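Long-range contact in listeria nuclear targeted protein A (Listeria monocytogenes, PDB 4CIH), which relieves repression of host interferon-stimulated genes by binding the chromatin repressor BAHD1 and blocking its recruitment to these genes: residues F19-E23 / W89-I94. The protein carries 2 engineered substitutions. Numbering follows the deposited sequence.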
loop_
_atom_site.group_PDB
_atom_site.type_symbol
_atom_site.label_atom_id
_atom_site.label_comp_id
_atom_site.label_asym_id
_atom_site.label_seq_id
_atom_site.Cartn_x
_atom_site.Cartn_y
_atom_site.Cartn_z
ATOM N N PHE A 19 -1.713 -7.445 -1.198
ATOM C CA PHE A 19 -1.355 -6.064 -1.546
ATOM C C PHE A 19 -0.002 -5.940 -2.294
ATOM O O PHE A 19 0.082 -5.313 -3.363
ATOM C CB PHE A 19 -1.263 -5.236 -0.250
ATOM C CG PHE A 19 -0.776 -3.801 -0.450
ATOM C CD1 PHE A 19 0.543 -3.498 -0.446
ATOM C CD2 PHE A 19 -1.679 -2.777 -0.650
ATOM C CE1 PHE A 19 0.972 -2.186 -0.608
ATOM C CE2 PHE A 19 -1.282 -1.475 -0.824
ATOM C CZ PHE A 19 0.058 -1.171 -0.815
ATOM N N GLU A 20 1.086 -6.442 -1.705
ATOM C CA GLU A 20 2.377 -6.335 -2.422
ATOM C C GLU A 20 2.248 -6.945 -3.836
ATOM O O GLU A 20 2.539 -6.283 -4.854
ATOM C CB GLU A 20 3.579 -6.887 -1.600
ATOM C CG GLU A 20 3.859 -6.151 -0.284
ATOM C CD GLU A 20 5.347 -5.924 0.085
ATOM O OE1 GLU A 20 6.029 -6.833 0.600
ATOM O OE2 GLU A 20 5.835 -4.787 -0.026
ATOM N N ALA A 21 1.749 -8.178 -3.925
ATOM C CA ALA A 21 1.593 -8.804 -5.260
ATOM C C ALA A 21 0.719 -7.994 -6.215
ATOM O O ALA A 21 0.896 -8.054 -7.445
ATOM C CB ALA A 21 1.058 -10.228 -5.161
ATOM N N ARG A 22 -0.243 -7.280 -5.645
ATOM C CA ARG A 22 -1.024 -6.290 -6.348
ATOM C C ARG A 22 -0.169 -5.085 -6.735
ATOM O O ARG A 22 -0.299 -4.542 -7.833
ATOM C CB ARG A 22 -2.244 -5.822 -5.512
ATOM C CG ARG A 22 -3.162 -6.859 -4.889
ATOM C CD ARG A 22 -4.340 -7.210 -5.788
ATOM N NE ARG A 22 -4.115 -8.427 -6.559
ATOM C CZ ARG A 22 -4.699 -9.617 -6.368
ATOM N NH1 ARG A 22 -5.625 -9.817 -5.444
ATOM N NH2 ARG A 22 -4.344 -10.641 -7.146
ATOM N N GLU A 23 0.686 -4.631 -5.826
ATOM C CA GLU A 23 1.651 -3.589 -6.192
ATOM C C GLU A 23 2.380 -4.050 -7.439
ATOM O O GLU A 23 2.735 -3.236 -8.327
ATOM C CB GLU A 23 2.674 -3.353 -5.085
ATOM C CG GLU A 23 2.776 -1.893 -4.633
ATOM C CD GLU A 23 4.136 -1.277 -4.915
ATOM O OE1 GLU A 23 5.139 -1.903 -4.503
ATOM O OE2 GLU A 23 4.208 -0.183 -5.542
ATOM N N TRP A 89 2.534 4.315 4.884
ATOM C CA TRP A 89 3.176 3.402 3.895
ATOM C C TRP A 89 2.209 2.828 2.800
ATOM O O TRP A 89 2.486 2.921 1.602
ATOM C CB TRP A 89 3.855 2.262 4.694
ATOM C CG TRP A 89 4.655 1.252 3.916
ATOM C CD1 TRP A 89 5.978 1.322 3.615
ATOM C CD2 TRP A 89 4.175 0.019 3.356
ATOM N NE1 TRP A 89 6.344 0.227 2.875
ATOM C CE2 TRP A 89 5.255 -0.583 2.699
ATOM C CE3 TRP A 89 2.933 -0.627 3.347
ATOM C CZ2 TRP A 89 5.147 -1.817 2.061
ATOM C CZ3 TRP A 89 2.816 -1.819 2.705
ATOM C CH2 TRP A 89 3.916 -2.414 2.061
ATOM N N SER A 90 1.074 2.279 3.218
ATOM C CA SER A 90 -0.001 1.798 2.305
ATOM C C SER A 90 -0.667 2.841 1.397
ATOM O O SER A 90 -0.921 2.592 0.201
ATOM C CB SER A 90 -1.083 1.200 3.162
ATOM O OG SER A 90 -1.640 2.246 3.948
ATOM N N GLU A 91 -1.021 3.999 1.959
ATOM C CA GLU A 91 -1.609 5.006 1.106
ATOM C C GLU A 91 -0.648 5.281 -0.017
ATOM O O GLU A 91 -0.925 4.981 -1.182
ATOM C CB GLU A 91 -1.974 6.277 1.870
ATOM C CG GLU A 91 -3.457 6.398 2.172
ATOM C CD GLU A 91 -4.335 6.481 0.931
ATOM O OE1 GLU A 91 -4.051 7.302 0.030
ATOM O OE2 GLU A 91 -5.342 5.760 0.870
ATOM N N PHE A 92 0.503 5.810 0.357
ATOM C CA PHE A 92 1.551 6.212 -0.572
ATOM C C PHE A 92 1.650 5.326 -1.841
ATOM O O PHE A 92 1.686 5.800 -2.995
ATOM C CB PHE A 92 2.866 6.183 0.197
ATOM C CG PHE A 92 4.059 6.417 -0.665
ATOM C CD1 PHE A 92 4.291 7.668 -1.222
ATOM C CD2 PHE A 92 4.937 5.396 -0.937
ATOM C CE1 PHE A 92 5.393 7.897 -2.022
ATOM C CE2 PHE A 92 6.042 5.616 -1.738
ATOM C CZ PHE A 92 6.269 6.863 -2.289
ATOM N N LYS A 93 1.664 4.029 -1.587
ATOM C CA LYS A 93 1.732 3.004 -2.617
ATOM C C LYS A 93 0.424 2.977 -3.352
ATOM O O LYS A 93 0.353 2.742 -4.557
ATOM C CB LYS A 93 1.927 1.649 -1.953
ATOM C CG LYS A 93 3.260 1.505 -1.235
ATOM C CD LYS A 93 4.065 0.295 -1.693
ATOM C CE LYS A 93 5.451 0.716 -2.174
ATOM N NZ LYS A 93 6.530 -0.293 -1.940
ATOM N N ILE A 94 -0.651 3.235 -2.649
ATOM C CA ILE A 94 -1.868 3.312 -3.407
ATOM C C ILE A 94 -1.846 4.579 -4.255
ATOM O O ILE A 94 -1.881 4.507 -5.480
ATOM C CB ILE A 94 -3.052 3.293 -2.486
ATOM C CG1 ILE A 94 -3.217 1.858 -1.994
ATOM C CG2 ILE A 94 -4.246 3.887 -3.183
ATOM C CD1 ILE A 94 -3.927 1.756 -0.659
#
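The two segments are facing turns of helices 8-34 and 77-103 in a four-helical up-and-down bundle. They run in the same direction, at 26°. Their axes come no closer than 11.5 Å, so long side chains fill the gap near the centre of the chain. Phe19 is the main one. Its t rotamer carries the ring across as a knob into a hole formed by Trp89, Ser90, Lys93 and Ile94. The ring edge meets the aliphatic part of Lys93, with Phe19 CZ 3.6 Å from Lys93 CB, and Phe19 CE2 lies 4.0 Å from Ile94 CG1. Met56 of helix 42-63 also touches Phe19. The Trp89 indole, also t at chi1, meets the Phe19 ring obliquely, with planes at 41° and Phe19 CE1 3.8 Å from Trp89 CZ3. Helix 121-139 packs on Trp89 too. Glu20 starts sideways, but its carboxylate reaches the indole edge, and its OE1 is hydrogen-bonded to Tyr143. One turn on, Glu23 and Lys93 both point across the gap. Lys93 is m at chi1 but between wells beyond. From CB its chain leaves the Phe19 ring for the Glu23 carboxylate. The salt bridge includes a weak hydrogen bond, Lys93 NZ to Glu23 OE1 at 3.3 Å.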